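Local coordinates for putative hexose oxidase (Nonomuraea sp. ATCC 39727, PDB 5AWV), which probably oxidises a sugar group of glycopeptide antibiotics related to teicoplanin, using a covalently held FAD cofactor, at residues Y135-Y139 and W350-T354; P246-L250 and Q314-T318; S364-A368 and Y473-D477; N427-G431 and T443-K447. All blocks are in the same frame, centred on the assembly; numbering follows the deposited sequence.

Contact 1: residues Y135-Y139 and W350-T354; sequences YEKLY and WLAST
L351, Y139 and W350 carry most of this contact, an example of a loop seated on a helix by a few large side chains: the helical turn Y135-Y139 receives the irregular segment W350-T354 that follows strand 340-349. L351 adopts a left-handed backbone (phi 51°, psi 34°) with an m,t side chain; its CA lies 7.5 Å from that of E136. L351 CD1 nestles against the helix, 3.6 Å from Y135 O and 3.9 Å from Y139 CD2. Y139 and W350, both with chi1 t, form a T-shaped pair: the edge of W350 meets the face of Y139, tyrosine and five-membered-ring centroids 4.7 Å apart, planes at 70°. One water donates to L351 O (2.8 Å) and weakly to E136 OE2 (2.9 Å); another lies 2.7 Å from both Y139 OH and W350 O. N44 of the second subunit also reaches W350 O. The chemistry implies an apolar, aromatic junction between the FAD-binding part and the substrate-side sheet, with two waters bridging the polar atoms beside it.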
loop_
_atom_site.group_PDB
_atom_site.type_symbol
_atom_site.label_atom_id
_atom_site.label_comp_id
_atom_site.label_asym_id
_atom_site.label_seq_id
_atom_site.Cartn_x
_atom_site.Cartn_y
_atom_site.Cartn_z
ATOM N N TYR A 135 -7.301 -10.052 -2.137
ATOM C CA TYR A 135 -6.744 -11.393 -2.185
ATOM C C TYR A 135 -7.806 -12.486 -2.091
ATOM O O TYR A 135 -7.759 -13.464 -2.808
ATOM C CB TYR A 135 -5.705 -11.594 -1.098
ATOM C CG TYR A 135 -4.469 -10.706 -1.146
ATOM C CD1 TYR A 135 -3.860 -10.386 -2.358
ATOM C CD2 TYR A 135 -3.873 -10.256 0.028
ATOM C CE1 TYR A 135 -2.747 -9.586 -2.419
ATOM C CE2 TYR A 135 -2.714 -9.493 -0.026
ATOM C CZ TYR A 135 -2.173 -9.147 -1.244
ATOM O OH TYR A 135 -1.085 -8.325 -1.359
ATOM N N GLU A 136 -8.720 -12.330 -1.172
ATOM C CA GLU A 136 -9.765 -13.280 -0.985
ATOM C C GLU A 136 -10.647 -13.442 -2.239
ATOM O O GLU A 136 -10.944 -14.557 -2.612
ATOM C CB GLU A 136 -10.553 -12.838 0.259
ATOM C CG GLU A 136 -11.276 -13.907 0.968
ATOM C CD GLU A 136 -10.285 -14.920 1.631
ATOM O OE1 GLU A 136 -10.263 -16.015 1.039
ATOM O OE2 GLU A 136 -9.537 -14.567 2.623
ATOM N N LYS A 137 -11.145 -12.326 -2.798
ATOM C CA LYS A 137 -11.978 -12.407 -3.948
ATOM C C LYS A 137 -11.301 -12.903 -5.206
ATOM O O LYS A 137 -11.883 -13.646 -5.992
ATOM C CB LYS A 137 -12.548 -11.030 -4.217
ATOM C CG LYS A 137 -13.471 -10.894 -5.398
ATOM C CD LYS A 137 -14.831 -11.537 -5.271
ATOM C CE LYS A 137 -15.710 -11.243 -6.540
ATOM N NZ LYS A 137 -16.384 -9.911 -6.419
ATOM N N LEU A 138 -10.100 -12.438 -5.463
ATOM C CA LEU A 138 -9.324 -12.933 -6.610
ATOM C C LEU A 138 -9.084 -14.456 -6.482
ATOM O O LEU A 138 -9.166 -15.186 -7.495
ATOM C CB LEU A 138 -8.020 -12.173 -6.745
ATOM C CG LEU A 138 -8.056 -10.707 -7.235
ATOM C CD1 LEU A 138 -6.600 -10.176 -7.517
ATOM C CD2 LEU A 138 -8.803 -10.543 -8.567
ATOM N N TYR A 139 -8.786 -14.915 -5.279
ATOM C CA TYR A 139 -8.561 -16.324 -5.038
ATOM C C TYR A 139 -9.813 -17.196 -5.177
ATOM O O TYR A 139 -9.803 -18.169 -5.988
ATOM C CB TYR A 139 -8.018 -16.523 -3.645
ATOM C CG TYR A 139 -7.560 -17.955 -3.312
ATOM C CD1 TYR A 139 -6.830 -18.689 -4.218
ATOM C CD2 TYR A 139 -7.976 -18.607 -2.142
ATOM C CE1 TYR A 139 -6.383 -19.957 -3.922
ATOM C CE2 TYR A 139 -7.567 -19.921 -1.863
ATOM C CZ TYR A 139 -6.721 -20.562 -2.741
ATOM O OH TYR A 139 -6.215 -21.855 -2.525
ATOM N N TRP A 350 -2.701 -21.529 1.157
ATOM C CA TRP A 350 -2.887 -20.150 0.792
ATOM C C TRP A 350 -4.167 -19.594 1.423
ATOM O O TRP A 350 -5.249 -20.223 1.356
ATOM C CB TRP A 350 -2.967 -20.055 -0.713
ATOM C CG TRP A 350 -3.036 -18.667 -1.211
ATOM C CD1 TRP A 350 -4.140 -17.977 -1.726
ATOM C CD2 TRP A 350 -1.957 -17.792 -1.256
ATOM N NE1 TRP A 350 -3.767 -16.697 -2.101
ATOM C CE2 TRP A 350 -2.444 -16.541 -1.771
ATOM C CE3 TRP A 350 -0.646 -17.883 -0.810
ATOM C CZ2 TRP A 350 -1.627 -15.433 -1.919
ATOM C CZ3 TRP A 350 0.177 -16.770 -0.982
ATOM C CH2 TRP A 350 -0.318 -15.567 -1.501
ATOM N N LEU A 351 -4.003 -18.440 2.054
ATOM C CA LEU A 351 -5.008 -17.719 2.756
ATOM C C LEU A 351 -5.774 -18.562 3.765
ATOM O O LEU A 351 -6.964 -18.327 4.004
ATOM C CB LEU A 351 -5.994 -17.041 1.786
ATOM C CG LEU A 351 -5.448 -15.943 0.869
ATOM C CD1 LEU A 351 -6.481 -15.603 -0.172
ATOM C CD2 LEU A 351 -4.991 -14.732 1.655
ATOM N N ALA A 352 -5.101 -19.505 4.381
ATOM C CA ALA A 352 -5.762 -20.267 5.448
ATOM C C ALA A 352 -6.250 -19.434 6.615
ATOM O O ALA A 352 -7.231 -19.806 7.189
ATOM C CB ALA A 352 -4.908 -21.419 5.957
ATOM N N SER A 353 -5.659 -18.304 6.939
ATOM C CA SER A 353 -6.321 -17.319 7.879
ATOM C C SER A 353 -6.425 -16.024 7.127
ATOM O O SER A 353 -5.591 -15.774 6.246
ATOM C CB SER A 353 -5.515 -17.131 9.155
ATOM O OG SER A 353 -4.135 -17.268 8.844
ATOM N N THR A 354 -7.453 -15.211 7.411
ATOM C CA THR A 354 -7.650 -13.934 6.639
ATOM C C THR A 354 -6.682 -12.888 7.169
ATOM O O THR A 354 -6.533 -12.791 8.406
ATOM C CB THR A 354 -9.090 -13.342 6.683
ATOM O OG1 THR A 354 -10.047 -14.391 6.719
ATOM C CG2 THR A 354 -9.389 -12.457 5.436
HETATM O O HOH W 1 -9.557 -17.205 3.901
HETATM O O HOH W 2 -5.904 -22.464 0.100
#

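Contact 2: residues P246-L250 and Q314-T318; sequences PPATL and QVDAT
Only one direct hydrogen bond, A317 N to T249 O (3.0 Å, 154°), links the two segments, at the point where an antiparallel ladder gives way to an Asx turn. Strands 249-257 and 309-316 are neighbours in the large antiparallel sheet of the substrate-side domain, and this frayed end of their pairing illustrates how a side-chain turn can take over where a ladder stops. L250 and D316 form an antiparallel non-hydrogen-bonded pair, CA to CA 4.8 Å, with diverging side chains, and L250 CA makes a CA-H...O contact with V315 O at 3.3 Å. T249, L250, Q314 and V315 are extended; A317, at phi -84° and psi 8°, turns the chain out of the sheet. L250 is m,t, which brings its CD1 to 3.9 Å from Q314 OE1. T249, with chi1 p, sets OG1 3.3 Å from A317 CB and is hydrogen-bonded to E347 on strand 340-349, the sheet partner across its other edge. In the turn, D316 (chi1 t) accepts at OD1 from T318 N (2.9 Å) and T318 OG1 (2.6 Å), while P247 CB packs 3.4 Å from the same oxygen. A water accepts from A248 N at 2.9 Å and donates to T318 OG1 at 2.6 Å.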
loop_
_atom_site.group_PDB
_atom_site.type_symbol
_atom_site.label_atom_id
_atom_site.label_comp_id
_atom_site.label_asym_id
_atom_site.label_seq_id
_atom_site.Cartn_x
_atom_site.Cartn_y
_atom_site.Cartn_z
ATOM N N PRO A 246 -1.672 -18.122 -7.215
ATOM C CA PRO A 246 -0.883 -18.306 -5.969
ATOM C C PRO A 246 -0.474 -19.785 -5.750
ATOM O O PRO A 246 -1.045 -20.711 -6.344
ATOM C CB PRO A 246 -1.862 -17.843 -4.856
ATOM C CG PRO A 246 -3.183 -18.270 -5.394
ATOM C CD PRO A 246 -3.106 -18.000 -6.907
ATOM N N PRO A 247 0.552 -20.002 -4.951
ATOM C CA PRO A 247 0.871 -21.357 -4.585
ATOM C C PRO A 247 -0.306 -21.962 -3.770
ATOM O O PRO A 247 -0.876 -21.253 -2.914
ATOM C CB PRO A 247 2.093 -21.218 -3.655
ATOM C CG PRO A 247 2.275 -19.804 -3.461
ATOM C CD PRO A 247 1.478 -19.010 -4.413
ATOM N N ALA A 248 -0.604 -23.230 -3.998
ATOM C CA ALA A 248 -1.578 -23.937 -3.174
ATOM C C ALA A 248 -1.189 -23.948 -1.703
ATOM O O ALA A 248 -2.033 -23.704 -0.820
ATOM C CB ALA A 248 -1.716 -25.349 -3.665
ATOM N N THR A 249 0.124 -24.140 -1.444
ATOM C CA THR A 249 0.660 -24.219 -0.103
ATOM C C THR A 249 2.051 -23.620 -0.014
ATOM O O THR A 249 2.754 -23.541 -1.021
ATOM C CB THR A 249 0.759 -25.669 0.411
ATOM O OG1 THR A 249 1.636 -26.353 -0.408
ATOM C CG2 THR A 249 -0.564 -26.408 0.342
ATOM N N LEU A 250 2.359 -23.143 1.198
ATOM C CA LEU A 250 3.639 -22.578 1.556
ATOM C C LEU A 250 4.266 -23.425 2.653
ATOM O O LEU A 250 3.544 -23.900 3.572
ATOM C CB LEU A 250 3.445 -21.157 2.077
ATOM C CG LEU A 250 2.862 -20.188 1.034
ATOM C CD1 LEU A 250 2.327 -18.948 1.759
ATOM C CD2 LEU A 250 3.887 -19.749 -0.005
ATOM N N GLN A 314 9.148 -18.008 4.147
ATOM C CA GLN A 314 8.223 -18.876 3.455
ATOM C C GLN A 314 8.706 -19.269 2.124
ATOM O O GLN A 314 9.407 -18.488 1.433
ATOM C CB GLN A 314 6.868 -18.176 3.369
ATOM C CG GLN A 314 6.881 -16.902 2.634
ATOM C CD GLN A 314 5.462 -16.227 2.538
ATOM O OE1 GLN A 314 4.905 -16.098 1.468
ATOM N NE2 GLN A 314 4.943 -15.836 3.635
ATOM N N VAL A 315 8.324 -20.453 1.695
ATOM C CA VAL A 315 8.676 -20.929 0.375
ATOM C C VAL A 315 7.470 -21.565 -0.254
ATOM O O VAL A 315 6.696 -22.235 0.430
ATOM C CB VAL A 315 9.786 -22.002 0.482
ATOM C CG1 VAL A 315 10.318 -22.448 -0.867
ATOM C CG2 VAL A 315 10.921 -21.400 1.265
ATOM N N ASP A 316 7.300 -21.314 -1.546
ATOM C CA ASP A 316 6.335 -22.013 -2.383
ATOM C C ASP A 316 6.590 -23.507 -2.273
ATOM O O ASP A 316 7.638 -23.985 -2.701
ATOM C CB ASP A 316 6.530 -21.546 -3.833
ATOM C CG ASP A 316 5.567 -22.196 -4.810
ATOM O OD1 ASP A 316 4.817 -23.140 -4.447
ATOM O OD2 ASP A 316 5.497 -21.652 -5.911
ATOM N N ALA A 317 5.636 -24.216 -1.702
ATOM C CA ALA A 317 5.680 -25.636 -1.486
ATOM C C ALA A 317 5.257 -26.531 -2.663
ATOM O O ALA A 317 5.181 -27.720 -2.488
ATOM C CB ALA A 317 4.864 -25.975 -0.258
ATOM N N THR A 318 5.033 -25.982 -3.847
ATOM C CA THR A 318 4.614 -26.722 -5.014
ATOM C C THR A 318 5.696 -27.741 -5.479
ATOM O O THR A 318 5.370 -28.895 -5.748
ATOM C CB THR A 318 4.423 -25.765 -6.187
ATOM O OG1 THR A 318 3.466 -24.801 -5.836
ATOM C CG2 THR A 318 4.004 -26.485 -7.540
HETATM O O HOH W 3 0.923 -24.520 -6.110
#

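Contact 3: residues S364-A368 and Y473-D477; sequences SKTKA and YPDSD. With N1L (2-amino-2-deoxy-beta-D-glucopyranuronic acid), chain B.
Buried charges need partners, and here salt bridges dominate the meeting of edge strand S364-A368 with the loop Y473-D475 and the start of the 3-10 turn at S476-D477; the end-to-end directions differ by 104°, and the CA atoms of K367 and D475 lie 6.0 Å apart. K365 (t,p,t,t) forms a salt bridge from NZ to D475 OD1 at 2.6 Å, and K367 (m,t,p,p) forms two, from NZ to D475 OD2 (2.9 Å) and D477 OD2 (2.8 Å). R446 on helix 438-452 adds another to D477. D475 OD1 also accepts from D477 N at 3.0 Å, an Asx turn, with both carboxylates on the side of the lysines. One water accepts from K365 NZ (3.2 Å) and donates to T366 O (2.6 Å) and P474 O (2.8 Å). Apolar packing sets A368 CB 3.8 Å from Y473 CD2, at the ring edge. T366 OG1 lies 2.7 Å from O3 of the aminoglucuronate N1L, and Y473, paired with Y165, also touches FAD: this is the sugar site beside the flavin of a berberine-bridge-type oxidase.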
loop_
_atom_site.group_PDB
_atom_site.type_symbol
_atom_site.label_atom_id
_atom_site.label_comp_id
_atom_site.label_asym_id
_atom_site.label_seq_id
_atom_site.Cartn_x
_atom_site.Cartn_y
_atom_site.Cartn_z
ATOM N N SER A 364 4.070 5.864 14.929
ATOM C CA SER A 364 5.318 5.286 14.490
ATOM C C SER A 364 5.997 6.155 13.454
ATOM O O SER A 364 5.380 7.032 12.853
ATOM C CB SER A 364 5.028 3.861 13.958
ATOM O OG SER A 364 4.372 3.939 12.709
ATOM N N LYS A 365 7.276 5.924 13.246
ATOM C CA LYS A 365 8.052 6.535 12.168
ATOM C C LYS A 365 8.917 5.468 11.555
ATOM O O LYS A 365 9.672 4.772 12.272
ATOM C CB LYS A 365 8.955 7.621 12.723
ATOM C CG LYS A 365 9.986 8.198 11.791
ATOM C CD LYS A 365 9.338 9.058 10.802
ATOM C CE LYS A 365 10.345 9.772 9.939
ATOM N NZ LYS A 365 9.599 10.468 8.855
ATOM N N THR A 366 8.836 5.331 10.223
ATOM C CA THR A 366 9.608 4.403 9.513
ATOM C C THR A 366 10.420 5.174 8.487
ATOM O O THR A 366 9.897 6.088 7.818
ATOM C CB THR A 366 8.715 3.378 8.775
ATOM O OG1 THR A 366 7.960 2.620 9.680
ATOM C CG2 THR A 366 9.553 2.424 7.936
ATOM N N LYS A 367 11.686 4.876 8.397
ATOM C CA LYS A 367 12.604 5.434 7.415
ATOM C C LYS A 367 13.061 4.270 6.581
ATOM O O LYS A 367 13.012 3.119 7.057
ATOM C CB LYS A 367 13.756 6.179 8.079
ATOM C CG LYS A 367 13.277 7.233 9.046
ATOM C CD LYS A 367 14.303 7.964 9.860
ATOM C CE LYS A 367 15.296 8.685 9.007
ATOM N NZ LYS A 367 14.738 9.906 8.351
ATOM N N ALA A 368 13.512 4.489 5.366
ATOM C CA ALA A 368 13.742 3.330 4.430
ATOM C C ALA A 368 14.882 3.547 3.436
ATOM O O ALA A 368 15.296 4.675 3.158
ATOM C CB ALA A 368 12.426 3.103 3.638
ATOM N N TYR A 473 6.899 3.929 1.135
ATOM C CA TYR A 473 7.392 4.247 2.490
ATOM C C TYR A 473 7.893 5.683 2.613
ATOM O O TYR A 473 9.085 5.954 2.922
ATOM C CB TYR A 473 8.551 3.311 2.806
ATOM C CG TYR A 473 8.304 1.858 2.825
ATOM C CD1 TYR A 473 7.032 1.290 2.946
ATOM C CD2 TYR A 473 9.421 0.987 2.614
ATOM C CE1 TYR A 473 6.859 -0.094 2.916
ATOM C CE2 TYR A 473 9.266 -0.421 2.622
ATOM C CZ TYR A 473 7.994 -0.971 2.790
ATOM O OH TYR A 473 7.890 -2.421 2.786
ATOM N N PRO A 474 7.014 6.622 2.314
ATOM C CA PRO A 474 7.464 8.017 2.288
ATOM C C PRO A 474 7.998 8.503 3.657
ATOM O O PRO A 474 7.475 8.152 4.698
ATOM C CB PRO A 474 6.245 8.787 1.914
ATOM C CG PRO A 474 5.130 7.946 2.483
ATOM C CD PRO A 474 5.557 6.521 2.269
ATOM N N ASP A 475 8.998 9.324 3.575
ATOM C CA ASP A 475 9.695 9.907 4.752
ATOM C C ASP A 475 10.108 11.378 4.419
ATOM O O ASP A 475 11.062 11.587 3.680
ATOM C CB ASP A 475 10.922 9.104 4.996
ATOM C CG ASP A 475 11.793 9.663 6.160
ATOM O OD1 ASP A 475 11.342 10.566 6.922
ATOM O OD2 ASP A 475 12.914 9.110 6.298
ATOM N N SER A 476 9.345 12.349 4.957
ATOM C CA SER A 476 9.605 13.785 4.838
ATOM C C SER A 476 10.981 14.231 5.278
ATOM O O SER A 476 11.430 15.253 4.798
ATOM C CB SER A 476 8.585 14.566 5.687
ATOM O OG SER A 476 7.424 14.407 4.903
ATOM N N ASP A 477 11.691 13.401 6.082
ATOM C CA ASP A 477 13.014 13.712 6.517
ATOM C C ASP A 477 13.955 13.736 5.350
ATOM O O ASP A 477 15.027 14.418 5.417
ATOM C CB ASP A 477 13.578 12.722 7.555
ATOM C CG ASP A 477 12.797 12.651 8.839
ATOM O OD1 ASP A 477 11.849 13.407 9.130
ATOM O OD2 ASP A 477 13.151 11.772 9.612
HETATM C C1 N1L B . 4.267 -2.836 8.966
HETATM C C2 N1L B . 5.279 -1.772 9.636
HETATM C C3 N1L B . 5.754 -0.691 8.645
HETATM C C4 N1L B . 6.366 -1.406 7.459
HETATM C C5 N1L B . 5.255 -2.203 6.722
HETATM C C6 N1L B . 5.754 -2.862 5.409
HETATM N N2 N1L B . 4.723 -1.094 10.805
HETATM O O3 N1L B . 6.819 0.184 9.255
HETATM O O4 N1L B . 7.076 -0.434 6.537
HETATM O O5 N1L B . 4.776 -3.294 7.605
HETATM O O6B N1L B . 6.296 -4.169 5.565
HETATM O O6A N1L B . 6.806 -2.163 4.875
HETATM O O HOH W 4 8.130 8.002 7.436
HETATM O O HOH W 5 13.437 7.232 4.567
#

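Contact 4: residues N427-G431 and T443-K447; sequences NYITG and TWVRK. With N1L (2-amino-2-deoxy-beta-D-glucopyranuronic acid), chain B; T55 (8-methylnonanoic acid), chain Z.
V445 lies over the backbone of strand N427-G431, its CG2 3.5 Å from Y428 O and its CB 3.5 Å from T430 CG2, a worked case of a helix covering one face of a sheet whose other face lines a pocket. The strand is extended throughout, and the helical turn T443-K447 runs almost antiparallel to it: the short axes differ by 170° and approach to 8.3 Å, with T430 and V445 nearest, CA to CA 6.3 Å. V445 takes chi1 p and T430 chi1 t. Beside them W444 (t, chi2 80°) points the CE3-CZ3 side of its six-membered ring at the strand, CE3 4.0 Å from T430 CB and CZ3 3.6 Å from I429 O. I429 directs its CA-to-CB bond away from the helix, and N427 and G431 belong to the pockets of N1L and the fatty acyl chain T55. Polar ends turn elsewhere: T430 OG1 to Y395, W444 NE1 to N386, Y428 OH to Y453. Between these two segments the helix and strand are therefore joined by apolar packing.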
loop_
_atom_site.group_PDB
_atom_site.type_symbol
_atom_site.label_atom_id
_atom_site.label_comp_id
_atom_site.label_asym_id
_atom_site.label_seq_id
_atom_site.Cartn_x
_atom_site.Cartn_y
_atom_site.Cartn_z
ATOM N N ASN A 427 14.082 -1.300 6.325
ATOM C CA ASN A 427 13.334 -0.371 7.080
ATOM C C ASN A 427 13.915 -0.148 8.477
ATOM O O ASN A 427 14.439 -1.072 9.122
ATOM C CB ASN A 427 11.863 -0.803 7.208
ATOM C CG ASN A 427 11.081 -0.603 5.902
ATOM O OD1 ASN A 427 11.588 -0.035 4.955
ATOM N ND2 ASN A 427 9.877 -1.089 5.862
ATOM N N TYR A 428 13.823 1.083 8.892
ATOM C CA TYR A 428 14.282 1.609 10.194
ATOM C C TYR A 428 13.091 2.183 10.890
ATOM O O TYR A 428 12.556 3.235 10.503
ATOM C CB TYR A 428 15.432 2.615 9.956
ATOM C CG TYR A 428 16.578 2.126 9.063
ATOM C CD1 TYR A 428 16.519 2.281 7.694
ATOM C CD2 TYR A 428 17.727 1.502 9.580
ATOM C CE1 TYR A 428 17.530 1.899 6.869
ATOM C CE2 TYR A 428 18.746 1.101 8.744
ATOM C CZ TYR A 428 18.644 1.298 7.390
ATOM O OH TYR A 428 19.636 0.861 6.562
ATOM N N ILE A 429 12.635 1.495 11.947
ATOM C CA ILE A 429 11.315 1.629 12.530
ATOM C C ILE A 429 11.349 1.990 13.996
ATOM O O ILE A 429 12.162 1.463 14.721
ATOM C CB ILE A 429 10.531 0.326 12.426
ATOM C CG1 ILE A 429 10.436 -0.121 10.964
ATOM C CG2 ILE A 429 9.073 0.455 12.918
ATOM C CD1 ILE A 429 10.146 -1.580 10.829
ATOM N N THR A 430 10.534 2.949 14.403
ATOM C CA THR A 430 10.262 3.101 15.855
ATOM C C THR A 430 8.810 3.444 16.034
ATOM O O THR A 430 8.175 4.055 15.175
ATOM C CB THR A 430 11.230 4.188 16.467
ATOM O OG1 THR A 430 11.066 4.253 17.908
ATOM C CG2 THR A 430 10.940 5.592 15.907
ATOM N N GLY A 431 8.251 3.033 17.167
ATOM C CA GLY A 431 6.858 3.266 17.528
ATOM C C GLY A 431 6.775 3.622 19.035
ATOM O O GLY A 431 7.637 3.209 19.828
ATOM N N THR A 443 14.272 11.029 17.633
ATOM C CA THR A 443 15.701 11.203 17.773
ATOM C C THR A 443 16.495 9.922 17.534
ATOM O O THR A 443 17.503 9.934 16.838
ATOM C CB THR A 443 16.040 11.820 19.170
ATOM O OG1 THR A 443 15.516 13.166 19.207
ATOM C CG2 THR A 443 17.529 11.864 19.376
ATOM N N TRP A 444 16.020 8.860 18.146
ATOM C CA TRP A 444 16.658 7.554 18.098
ATOM C C TRP A 444 16.677 7.003 16.653
ATOM O O TRP A 444 17.679 6.599 16.137
ATOM C CB TRP A 444 15.918 6.634 19.059
ATOM C CG TRP A 444 16.549 5.282 19.029
ATOM C CD1 TRP A 444 17.676 4.907 19.673
ATOM C CD2 TRP A 444 16.161 4.157 18.188
ATOM N NE1 TRP A 444 18.017 3.595 19.344
ATOM C CE2 TRP A 444 17.091 3.097 18.458
ATOM C CE3 TRP A 444 15.089 3.918 17.307
ATOM C CZ2 TRP A 444 17.044 1.840 17.789
ATOM C CZ3 TRP A 444 14.998 2.640 16.677
ATOM C CH2 TRP A 444 15.985 1.624 16.920
ATOM N N VAL A 445 15.528 7.002 15.983
ATOM C CA VAL A 445 15.486 6.409 14.615
ATOM C C VAL A 445 16.289 7.250 13.620
ATOM O O VAL A 445 16.981 6.696 12.730
ATOM C CB VAL A 445 14.002 6.177 14.210
ATOM C CG1 VAL A 445 13.333 7.466 13.734
ATOM C CG2 VAL A 445 13.904 5.104 13.174
ATOM N N ARG A 446 16.263 8.589 13.791
ATOM C CA ARG A 446 17.016 9.470 12.967
ATOM C C ARG A 446 18.510 9.309 13.182
ATOM O O ARG A 446 19.278 9.368 12.224
ATOM C CB ARG A 446 16.612 10.946 13.095
ATOM C CG ARG A 446 15.225 11.210 12.586
ATOM C CD ARG A 446 14.686 12.535 13.072
ATOM N NE ARG A 446 13.494 12.877 12.299
ATOM C CZ ARG A 446 12.579 13.760 12.667
ATOM N NH1 ARG A 446 12.701 14.448 13.800
ATOM N NH2 ARG A 446 11.547 13.979 11.874
ATOM N N LYS A 447 18.923 9.020 14.414
ATOM C CA LYS A 447 20.367 8.795 14.647
ATOM C C LYS A 447 20.750 7.463 13.977
ATOM O O LYS A 447 21.767 7.401 13.358
ATOM C CB LYS A 447 20.733 8.811 16.170
ATOM C CG LYS A 447 22.200 8.625 16.457
ATOM C CD LYS A 447 22.491 8.536 17.971
ATOM C CE LYS A 447 24.006 8.315 18.154
ATOM N NZ LYS A 447 24.322 6.854 18.005
HETATM C C1 N1L B . 4.267 -2.836 8.966
HETATM C C2 N1L B . 5.279 -1.772 9.636
HETATM C C3 N1L B . 5.754 -0.691 8.645
HETATM C C4 N1L B . 6.366 -1.406 7.459
HETATM C C5 N1L B . 5.255 -2.203 6.722
HETATM C C6 N1L B . 5.754 -2.862 5.409
HETATM N N2 N1L B . 4.723 -1.094 10.805
HETATM O O3 N1L B . 6.819 0.184 9.255
HETATM O O4 N1L B . 7.076 -0.434 6.537
HETATM O O5 N1L B . 4.776 -3.294 7.605
HETATM O O6B N1L B . 6.296 -4.169 5.565
HETATM O O6A N1L B . 6.806 -2.163 4.875
HETATM C CAD T55 Z . 5.953 0.871 20.678
HETATM C CAE T55 Z . 4.508 0.491 20.487
HETATM C CAG T55 Z . 4.365 -0.514 19.344
HETATM C CAH T55 Z . 4.718 0.154 18.012
HETATM C CAI T55 Z . 4.795 -0.869 16.885
HETATM C CAJ T55 Z . 5.126 -0.186 15.555
HETATM C CAK T55 Z . 4.730 -1.121 14.437
HETATM C CAL T55 Z . 4.817 -0.450 13.056
HETATM C CAF T55 Z . 4.005 -0.103 21.784
HETATM C C T55 Z . 4.529 -1.519 11.991
HETATM O O T55 Z . 4.223 -2.696 12.283
#

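How the contacts relate
The four contacts form two pairs. Contacts 1 and 2 have centres 13 Å apart and touch, W350 N lying 3.0 Å from A248 O; contacts 3 and 4 are closer still, at 9 Å, joined by neighbouring strands 363-371 and 424-432, the D477-R446 salt bridge and the shared sugar N1L. The pairs stand about 29 to 34 Å apart, centre to centre. Along the chain contact 2 nests within the loop closed by contact 1, and contact 4 within that of contact 3, the first pair closing before the second opens. Contacts 2, 3 and 4 all reach the seven-stranded antiparallel sheet, illustrating how one sheet can meet the FAD-binding part and also line the substrate pocket.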